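Side-chain contacts in ABC transporter periplasmic peptide-binding protein (Pseudoalteromonas, PDB 4QFL), which binds dipeptides such as Ala-Phe and probably delivers them from the periplasm to an ABC transporter for import: residues L64-P69 / E73-L78; F174-A179 / A435-P440; G518-L521 / I527-A530. All coordinates share one frame; numbering follows the deposited sequence.

Interaction 1: residues L64-P69 / E73-L78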
loop_
_atom_site.group_PDB
_atom_site.type_symbol
_atom_site.label_atom_id
_atom_site.label_comp_id
_atom_site.label_asym_id
_atom_site.label_seq_id
_atom_site.Cartn_x
_atom_site.Cartn_y
_atom_site.Cartn_z
ATOM N N LEU A 64 17.398 1.817 0.593
ATOM C CA LEU A 64 18.633 1.114 0.881
ATOM C C LEU A 64 18.714 -0.173 0.066
ATOM O O LEU A 64 19.746 -0.509 -0.508
ATOM C CB LEU A 64 18.690 0.776 2.373
ATOM C CG LEU A 64 18.826 1.995 3.282
ATOM C CD1 LEU A 64 18.739 1.583 4.743
ATOM C CD2 LEU A 64 20.136 2.697 2.985
ATOM N N ILE A 65 17.605 -0.898 0.039
ATOM C CA ILE A 65 17.517 -2.178 -0.635
ATOM C C ILE A 65 16.138 -2.335 -1.245
ATOM O O ILE A 65 15.195 -1.594 -0.913
ATOM C CB ILE A 65 17.709 -3.342 0.328
ATOM C CG1 ILE A 65 16.806 -3.169 1.548
ATOM C CG2 ILE A 65 19.143 -3.437 0.752
ATOM C CD1 ILE A 65 16.696 -4.399 2.398
ATOM N N SER A 66 16.028 -3.306 -2.143
ATOM C CA SER A 66 14.740 -3.683 -2.702
ATOM C C SER A 66 14.584 -5.200 -2.639
ATOM O O SER A 66 15.458 -5.901 -2.142
ATOM C CB SER A 66 14.596 -3.173 -4.145
ATOM O OG SER A 66 15.605 -3.702 -5.000
ATOM N N ILE A 67 13.460 -5.702 -3.134
ATOM C CA ILE A 67 13.223 -7.134 -3.180
ATOM C C ILE A 67 13.028 -7.566 -4.628
ATOM O O ILE A 67 12.161 -7.049 -5.335
ATOM C CB ILE A 67 11.990 -7.504 -2.365
ATOM C CG1 ILE A 67 12.214 -7.112 -0.904
ATOM C CG2 ILE A 67 11.684 -8.987 -2.503
ATOM C CD1 ILE A 67 10.983 -7.202 -0.027
ATOM N N ASP A 68 13.839 -8.510 -5.089
ATOM C CA ASP A 68 13.687 -8.969 -6.454
ATOM C C ASP A 68 12.299 -9.584 -6.615
ATOM O O ASP A 68 11.882 -10.379 -5.778
ATOM C CB ASP A 68 14.772 -9.980 -6.792
ATOM C CG ASP A 68 14.846 -10.257 -8.268
ATOM O OD1 ASP A 68 14.042 -11.060 -8.754
ATOM O OD2 ASP A 68 15.690 -9.654 -8.952
ATOM N N PRO A 69 11.573 -9.214 -7.682
ATOM C CA PRO A 69 10.189 -9.670 -7.855
ATOM C C PRO A 69 10.123 -11.147 -8.182
ATOM O O PRO A 69 9.090 -11.784 -7.982
ATOM C CB PRO A 69 9.709 -8.868 -9.059
ATOM C CG PRO A 69 10.927 -8.611 -9.842
ATOM C CD PRO A 69 12.050 -8.457 -8.847
ATOM N N GLU A 73 15.011 -12.272 -3.471
ATOM C CA GLU A 73 16.249 -11.919 -2.782
ATOM C C GLU A 73 16.294 -10.410 -2.612
ATOM O O GLU A 73 15.753 -9.675 -3.436
ATOM C CB GLU A 73 17.477 -12.370 -3.568
ATOM C CG GLU A 73 17.453 -13.822 -4.024
ATOM C CD GLU A 73 17.703 -14.829 -2.898
ATOM O OE1 GLU A 73 17.939 -16.022 -3.211
ATOM O OE2 GLU A 73 17.664 -14.442 -1.708
ATOM N N PHE A 74 16.937 -9.957 -1.541
ATOM C CA PHE A 74 17.191 -8.539 -1.344
ATOM C C PHE A 74 18.271 -8.044 -2.286
ATOM O O PHE A 74 19.284 -8.707 -2.502
ATOM C CB PHE A 74 17.608 -8.249 0.093
ATOM C CG PHE A 74 16.518 -8.465 1.093
ATOM C CD1 PHE A 74 15.370 -7.698 1.052
ATOM C CD2 PHE A 74 16.647 -9.426 2.076
ATOM C CE1 PHE A 74 14.360 -7.886 1.974
ATOM C CE2 PHE A 74 15.643 -9.622 3.002
ATOM C CZ PHE A 74 14.496 -8.848 2.954
ATOM N N LYS A 75 18.048 -6.857 -2.833
ATOM C CA LYS A 75 18.944 -6.268 -3.809
ATOM C C LYS A 75 19.458 -4.919 -3.341
ATOM O O LYS A 75 18.706 -4.088 -2.835
ATOM C CB LYS A 75 18.224 -6.106 -5.143
ATOM C CG LYS A 75 17.397 -7.318 -5.541
ATOM C CD LYS A 75 18.170 -8.636 -5.382
ATOM C CE LYS A 75 19.312 -8.760 -6.368
ATOM N NZ LYS A 75 20.035 -10.049 -6.165
ATOM N N SER A 76 20.751 -4.711 -3.512
ATOM C CA SER A 76 21.383 -3.459 -3.155
ATOM C C SER A 76 20.789 -2.279 -3.913
ATOM O O SER A 76 20.699 -2.295 -5.140
ATOM C CB SER A 76 22.875 -3.540 -3.449
ATOM O OG SER A 76 23.374 -2.261 -3.783
ATOM N N GLU A 77 20.383 -1.255 -3.176
ATOM C CA GLU A 77 20.038 0.009 -3.788
ATOM C C GLU A 77 21.008 1.105 -3.397
ATOM O O GLU A 77 22.024 1.289 -4.064
ATOM C CB GLU A 77 18.627 0.453 -3.415
ATOM C CG GLU A 77 17.516 -0.406 -4.015
ATOM C CD GLU A 77 17.596 -0.525 -5.534
ATOM O OE1 GLU A 77 18.162 0.381 -6.195
ATOM O OE2 GLU A 77 17.086 -1.536 -6.070
ATOM N N LEU A 78 20.709 1.818 -2.310
ATOM C CA LEU A 78 21.638 2.827 -1.784
ATOM C C LEU A 78 22.560 2.133 -0.786
ATOM O O LEU A 78 23.612 2.669 -0.431
ATOM C CB LEU A 78 20.915 3.982 -1.091
ATOM C CG LEU A 78 20.284 5.035 -1.996
ATOM C CD1 LEU A 78 19.603 6.080 -1.139
ATOM C CD2 LEU A 78 21.328 5.667 -2.901
#
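Leu64 O accepts the backbone N of Glu77 at the open end of a small beta hairpin, whose antiparallel strands 65-67 and 74-76 form a two-stranded sheet. Ile65 pairs with Ser76 as a non-hydrogen-bonded pair whose side chains diverge. The CA of Ile65 makes a CA-H...O contact with Lys75 O (3.1 Å), while its CD1 leans forward, diagonally across the hairpin, to CD1 of the Phe74 ring (3.8 Å). Trp82 of strand 79-84 and Leu175 of helix 174-178 touch both of these side chains.

Ser66 and Lys75 form the hydrogen-bonded pair, linked by two backbone bonds, Ser66 N to Lys75 O (2.9 Å) and Lys75 N to Ser66 O. Ser66 OG sits between its own backbone N and carbonyl carbon (chi1 60°), from where it donates to the anti lone pair of Glu77 OE2 (2.8 Å). The glutamate curls back to meet it through a bend at chi2 (-55°), its CG passing over the Ile65-Ser66 peptide. Its second oxygen, OE1, forms a salt bridge with Lys234, so both ends of the carboxylate are held.

Ile67 lies alongside Phe74, pointing the same way, and places CG1 against CE1 of the ring (3.7 Å). Ser66 O approaches the edge of the same ring in its plane, nearest CD1.

Asp68 closes the ladder with a nearly straight bond from its N to Glu73 O (2.8 Å, 177° at the hydrogen). Its OD1 turns to the hairpin turn instead, accepting from Val70 N, as in an Asx turn, and from Thr71 N. The Lys75 chain, bent at chi2 and chi3, packs against Asp68, with CD 3.9 Å from Asp68 CB.

Interaction 2: residues F174-A179 / A435-P440. With ALA (alanine), chain C.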
loop_
_atom_site.group_PDB
_atom_site.type_symbol
_atom_site.label_atom_id
_atom_site.label_comp_id
_atom_site.label_asym_id
_atom_site.label_seq_id
_atom_site.Cartn_x
_atom_site.Cartn_y
_atom_site.Cartn_z
ATOM N N PHE A 174 12.081 -7.465 9.366
ATOM C CA PHE A 174 12.702 -6.144 9.400
ATOM C C PHE A 174 13.255 -5.653 8.048
ATOM O O PHE A 174 12.873 -4.590 7.559
ATOM C CB PHE A 174 13.779 -6.090 10.479
ATOM C CG PHE A 174 14.497 -4.792 10.527
ATOM C CD1 PHE A 174 13.917 -3.702 11.139
ATOM C CD2 PHE A 174 15.743 -4.652 9.927
ATOM C CE1 PHE A 174 14.577 -2.487 11.170
ATOM C CE2 PHE A 174 16.399 -3.450 9.949
ATOM C CZ PHE A 174 15.820 -2.365 10.571
ATOM N N LEU A 175 14.151 -6.418 7.438
ATOM C CA LEU A 175 14.654 -6.029 6.120
ATOM C C LEU A 175 13.519 -5.844 5.105
ATOM O O LEU A 175 13.566 -4.933 4.284
ATOM C CB LEU A 175 15.677 -7.036 5.585
ATOM C CG LEU A 175 17.102 -6.906 6.121
ATOM C CD1 LEU A 175 18.021 -7.784 5.323
ATOM C CD2 LEU A 175 17.556 -5.471 6.037
ATOM N N ALA A 176 12.505 -6.708 5.153
ATOM C CA ALA A 176 11.375 -6.581 4.223
ATOM C C ALA A 176 10.769 -5.198 4.376
ATOM O O ALA A 176 10.501 -4.513 3.391
ATOM C CB ALA A 176 10.329 -7.664 4.471
ATOM N N ASN A 177 10.582 -4.780 5.617
ATOM C CA ASN A 177 10.050 -3.450 5.892
ATOM C C ASN A 177 10.983 -2.330 5.441
ATOM O O ASN A 177 10.524 -1.272 5.028
ATOM C CB ASN A 177 9.696 -3.299 7.369
ATOM C CG ASN A 177 8.522 -4.147 7.770
ATOM O OD1 ASN A 177 7.561 -4.290 7.026
ATOM N ND2 ASN A 177 8.595 -4.722 8.951
ATOM N N MET A 178 12.291 -2.564 5.506
ATOM C CA MET A 178 13.261 -1.585 5.011
ATOM C C MET A 178 13.342 -1.546 3.478
ATOM O O MET A 178 13.961 -0.646 2.901
ATOM C CB MET A 178 14.656 -1.822 5.614
ATOM C CG MET A 178 14.721 -1.684 7.128
ATOM S SD MET A 178 14.306 -0.025 7.679
ATOM C CE MET A 178 15.651 0.899 6.937
ATOM N N ALA A 179 12.714 -2.517 2.825
ATOM C CA ALA A 179 12.703 -2.550 1.371
ATOM C C ALA A 179 11.364 -2.090 0.808
ATOM O O ALA A 179 11.109 -2.235 -0.380
ATOM C CB ALA A 179 13.042 -3.941 0.863
ATOM N N ALA A 435 -0.088 -5.767 -1.436
ATOM C CA ALA A 435 1.118 -6.064 -0.677
ATOM C C ALA A 435 2.334 -5.236 -1.092
ATOM O O ALA A 435 2.561 -4.996 -2.280
ATOM C CB ALA A 435 1.429 -7.552 -0.749
ATOM N N ASP A 436 3.112 -4.809 -0.099
ATOM C CA ASP A 436 4.325 -4.030 -0.343
ATOM C C ASP A 436 5.542 -4.939 -0.507
ATOM O O ASP A 436 6.533 -4.567 -1.133
ATOM C CB ASP A 436 4.575 -3.043 0.807
ATOM C CG ASP A 436 3.313 -2.299 1.242
ATOM O OD1 ASP A 436 2.797 -1.463 0.459
ATOM O OD2 ASP A 436 2.848 -2.534 2.379
ATOM N N THR A 437 5.464 -6.134 0.061
ATOM C CA THR A 437 6.545 -7.112 -0.034
ATOM C C THR A 437 5.923 -8.501 -0.115
ATOM O O THR A 437 4.716 -8.652 0.084
ATOM C CB THR A 437 7.460 -7.061 1.205
ATOM O OG1 THR A 437 6.797 -7.685 2.305
ATOM C CG2 THR A 437 7.798 -5.623 1.576
ATOM N N PRO A 438 6.734 -9.518 -0.428
ATOM C CA PRO A 438 6.257 -10.904 -0.405
ATOM C C PRO A 438 6.430 -11.567 0.983
ATOM O O PRO A 438 6.240 -12.782 1.140
ATOM C CB PRO A 438 7.132 -11.570 -1.459
ATOM C CG PRO A 438 8.410 -10.855 -1.349
ATOM C CD PRO A 438 8.093 -9.428 -0.987
ATOM N N ASP A 439 6.781 -10.773 1.990
ATOM C CA ASP A 439 6.768 -11.276 3.356
ATOM C C ASP A 439 5.341 -11.247 3.890
ATOM O O ASP A 439 4.732 -10.185 3.972
ATOM C CB ASP A 439 7.701 -10.477 4.267
ATOM C CG ASP A 439 7.902 -11.149 5.601
ATOM O OD1 ASP A 439 6.939 -11.200 6.375
ATOM O OD2 ASP A 439 9.008 -11.653 5.874
ATOM N N PRO A 440 4.804 -12.422 4.260
ATOM C CA PRO A 440 3.411 -12.593 4.713
ATOM C C PRO A 440 3.009 -11.670 5.868
ATOM O O PRO A 440 1.835 -11.354 6.029
ATOM C CB PRO A 440 3.364 -14.062 5.167
ATOM C CG PRO A 440 4.445 -14.727 4.391
ATOM C CD PRO A 440 5.539 -13.699 4.272
HETATM N N ALA C . -0.025 -1.361 0.633
HETATM C CA ALA C . -0.602 -0.049 0.356
HETATM C C ALA C . -2.070 -0.175 -0.047
HETATM O O ALA C . -2.476 -1.186 -0.618
HETATM C CB ALA C . 0.198 0.668 -0.736
HETATM O O HOH W 1 6.937 -6.645 4.768
HETATM O O HOH W 2 9.674 -4.159 -1.688
#
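Thr437 OG1, close to the methyl of Ala176, is gripped twice: Asp439 N donates to it (3.1 Å), closing an ST turn, and a water lies 2.7 Å from it. The same water donates a weak bond to Asn177 OD1, which has a firmer partner in Tyr142, and so links the loop 435-440 to helix 174-178. With OG1 placed between its backbone N and carbonyl carbon (chi1 75°), Thr437 turns its other branch, CG2, onto Ala176 O (3.4 Å). Ala176 CB fits in beside the turn and meets CB of Asp439 at 3.9 Å. The Asp439 carboxylate leads to a salt bridge with Arg483. An alanine in place of Thr437 would take away both OG1 and CG2, and is likely to leave Asp439 N and the water without their shared mate and open a gap over the Ala176 carbonyl.

A second water spans the segments near Ala179, donating to Ala179 O (2.7 Å) and to Asp436 O. Asp436 itself belongs to the dipeptide pocket: its OD1 accepts from the N of the bound alanine (2.8 Å), which is also hydrogen-bonded to Ala434 O. The carboxylate probably answers the positive charge of the peptide's amino terminus. The pocket residue thus sits on a loop joined to the helix and the residue after it by methyl contacts and two water bridges, one weak, with no direct hydrogen bond.

Interaction 3: residues G518-L521 / I527-A530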
loop_
_atom_site.group_PDB
_atom_site.type_symbol
_atom_site.label_atom_id
_atom_site.label_comp_id
_atom_site.label_asym_id
_atom_site.label_seq_id
_atom_site.Cartn_x
_atom_site.Cartn_y
_atom_site.Cartn_z
ATOM N N GLY A 518 9.578 -0.360 -20.802
ATOM C CA GLY A 518 10.412 -0.258 -19.621
ATOM C C GLY A 518 9.654 -0.023 -18.333
ATOM O O GLY A 518 10.254 0.255 -17.303
ATOM N N ILE A 519 8.332 -0.128 -18.390
ATOM C CA ILE A 519 7.501 0.126 -17.219
ATOM C C ILE A 519 7.338 -1.142 -16.377
ATOM O O ILE A 519 7.090 -2.215 -16.919
ATOM C CB ILE A 519 6.120 0.691 -17.613
ATOM C CG1 ILE A 519 5.684 0.163 -18.981
ATOM C CG2 ILE A 519 6.148 2.211 -17.619
ATOM C CD1 ILE A 519 6.298 0.898 -20.150
ATOM N N THR A 520 7.489 -1.010 -15.055
ATOM C CA THR A 520 7.384 -2.161 -14.153
ATOM C C THR A 520 6.201 -2.111 -13.168
ATOM O O THR A 520 6.078 -1.197 -12.349
ATOM C CB THR A 520 8.692 -2.410 -13.366
ATOM O OG1 THR A 520 9.044 -1.243 -12.615
ATOM C CG2 THR A 520 9.834 -2.762 -14.312
ATOM N N LEU A 521 5.345 -3.118 -13.264
ATOM C CA LEU A 521 4.254 -3.331 -12.314
ATOM C C LEU A 521 4.642 -4.206 -11.110
ATOM O O LEU A 521 4.866 -3.698 -10.006
ATOM C CB LEU A 521 3.072 -4.031 -13.002
ATOM C CG LEU A 521 2.368 -3.343 -14.172
ATOM C CD1 LEU A 521 1.172 -4.154 -14.645
ATOM C CD2 LEU A 521 1.946 -1.957 -13.767
ATOM N N ILE A 527 4.271 1.072 -8.495
ATOM C CA ILE A 527 4.666 1.203 -9.888
ATOM C C ILE A 527 5.992 1.959 -9.980
ATOM O O ILE A 527 6.268 2.820 -9.152
ATOM C CB ILE A 527 3.571 1.965 -10.669
ATOM C CG1 ILE A 527 2.507 0.990 -11.184
ATOM C CG2 ILE A 527 4.170 2.763 -11.796
ATOM C CD1 ILE A 527 1.069 1.513 -11.084
ATOM N N SER A 528 6.818 1.629 -10.974
ATOM C CA SER A 528 8.049 2.390 -11.208
ATOM C C SER A 528 8.199 2.795 -12.658
ATOM O O SER A 528 8.013 1.978 -13.559
ATOM C CB SER A 528 9.287 1.611 -10.763
ATOM O OG SER A 528 10.475 2.288 -11.142
ATOM N N LEU A 529 8.527 4.067 -12.868
ATOM C CA LEU A 529 8.817 4.592 -14.200
ATOM C C LEU A 529 10.301 4.895 -14.340
ATOM O O LEU A 529 10.712 5.600 -15.251
ATOM C CB LEU A 529 8.007 5.859 -14.476
ATOM C CG LEU A 529 6.480 5.788 -14.369
ATOM C CD1 LEU A 529 5.866 7.138 -14.713
ATOM C CD2 LEU A 529 5.891 4.697 -15.247
ATOM N N ALA A 530 11.096 4.355 -13.424
ATOM C CA ALA A 530 12.540 4.559 -13.416
ATOM C C ALA A 530 13.209 4.185 -14.739
ATOM O O ALA A 530 14.173 4.830 -15.152
ATOM C CB ALA A 530 13.179 3.782 -12.269
#
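Thr520 and Ser528 face each other as a single antiparallel hydrogen-bonded bridge within the loop between strands 516-517 and 533-534. Ser528 N donates to Thr520 O (3.2 Å) in the carbonyl plane. The return bond, from Thr520 N to Ser528 O, is straight but long at 3.4 Å, hence weak. Thr520 OG1, set between its own N and carbonyl carbon (chi1 58°), lies against Ser528 CB (3.4 Å).

Apolar pairs flank the bridge along the chain. On one side of it, Ile519 and Leu529 slant across each other and press CG2 of the isoleucine against CD2 of the leucine at 3.4 Å, tighter than usual van der Waals contact. The first torsion of Ile519 (31°) lies away from a staggered position, consistent with some strain. On the other, Leu521 and Ile527 run side by side, and Leu521 CD2 touches Ile527 CG1 at 4.0 Å.

Other groups fix this first shell. Ser528 OG, anti to its N (chi1 173°), accepts Ala530 N (3.1 Å) in an ST turn, which bends the chain just after the bridge. Asp54 of helix 50-60 takes the N-H of Ile527, and Tyr213 OH is hydrogen-bonded to Leu529 O. Ile527 and Leu521 both pack on Arg508 and Gln510 of strand 500-513, while Tyr33 of strand 30-35 touches Ile527 and Leu529.

One sound and one weak backbone bond thus draw the two loop segments together between close aliphatic pairs, and the polar ties to Asp54 and Tyr213 fasten the second segment to neighbouring elements of the fold.

In the fold
From the N terminus, interaction 1 comes first and closes the short hairpin turn, with three residues between its segments. Interaction 2 then reaches across 255 residues, and interaction 3 closes a five-residue loop near the C terminus. The three follow in series, none nested or crossed. Interactions 1 and 2 touch: the Phe74 ring rests its CZ on Leu175 CB (3.4 Å), and Ile67 meets both Ala179 and Thr437, so the hairpin packs on the helix and the pocket loop together. Interaction 3 stays about 7 Å, nearest atoms, from interaction 1. The loop it closes nevertheless reaches both others, through Phe524 against Ile67 and Gly525 hydrogen-bonded through its backbone to Ala435.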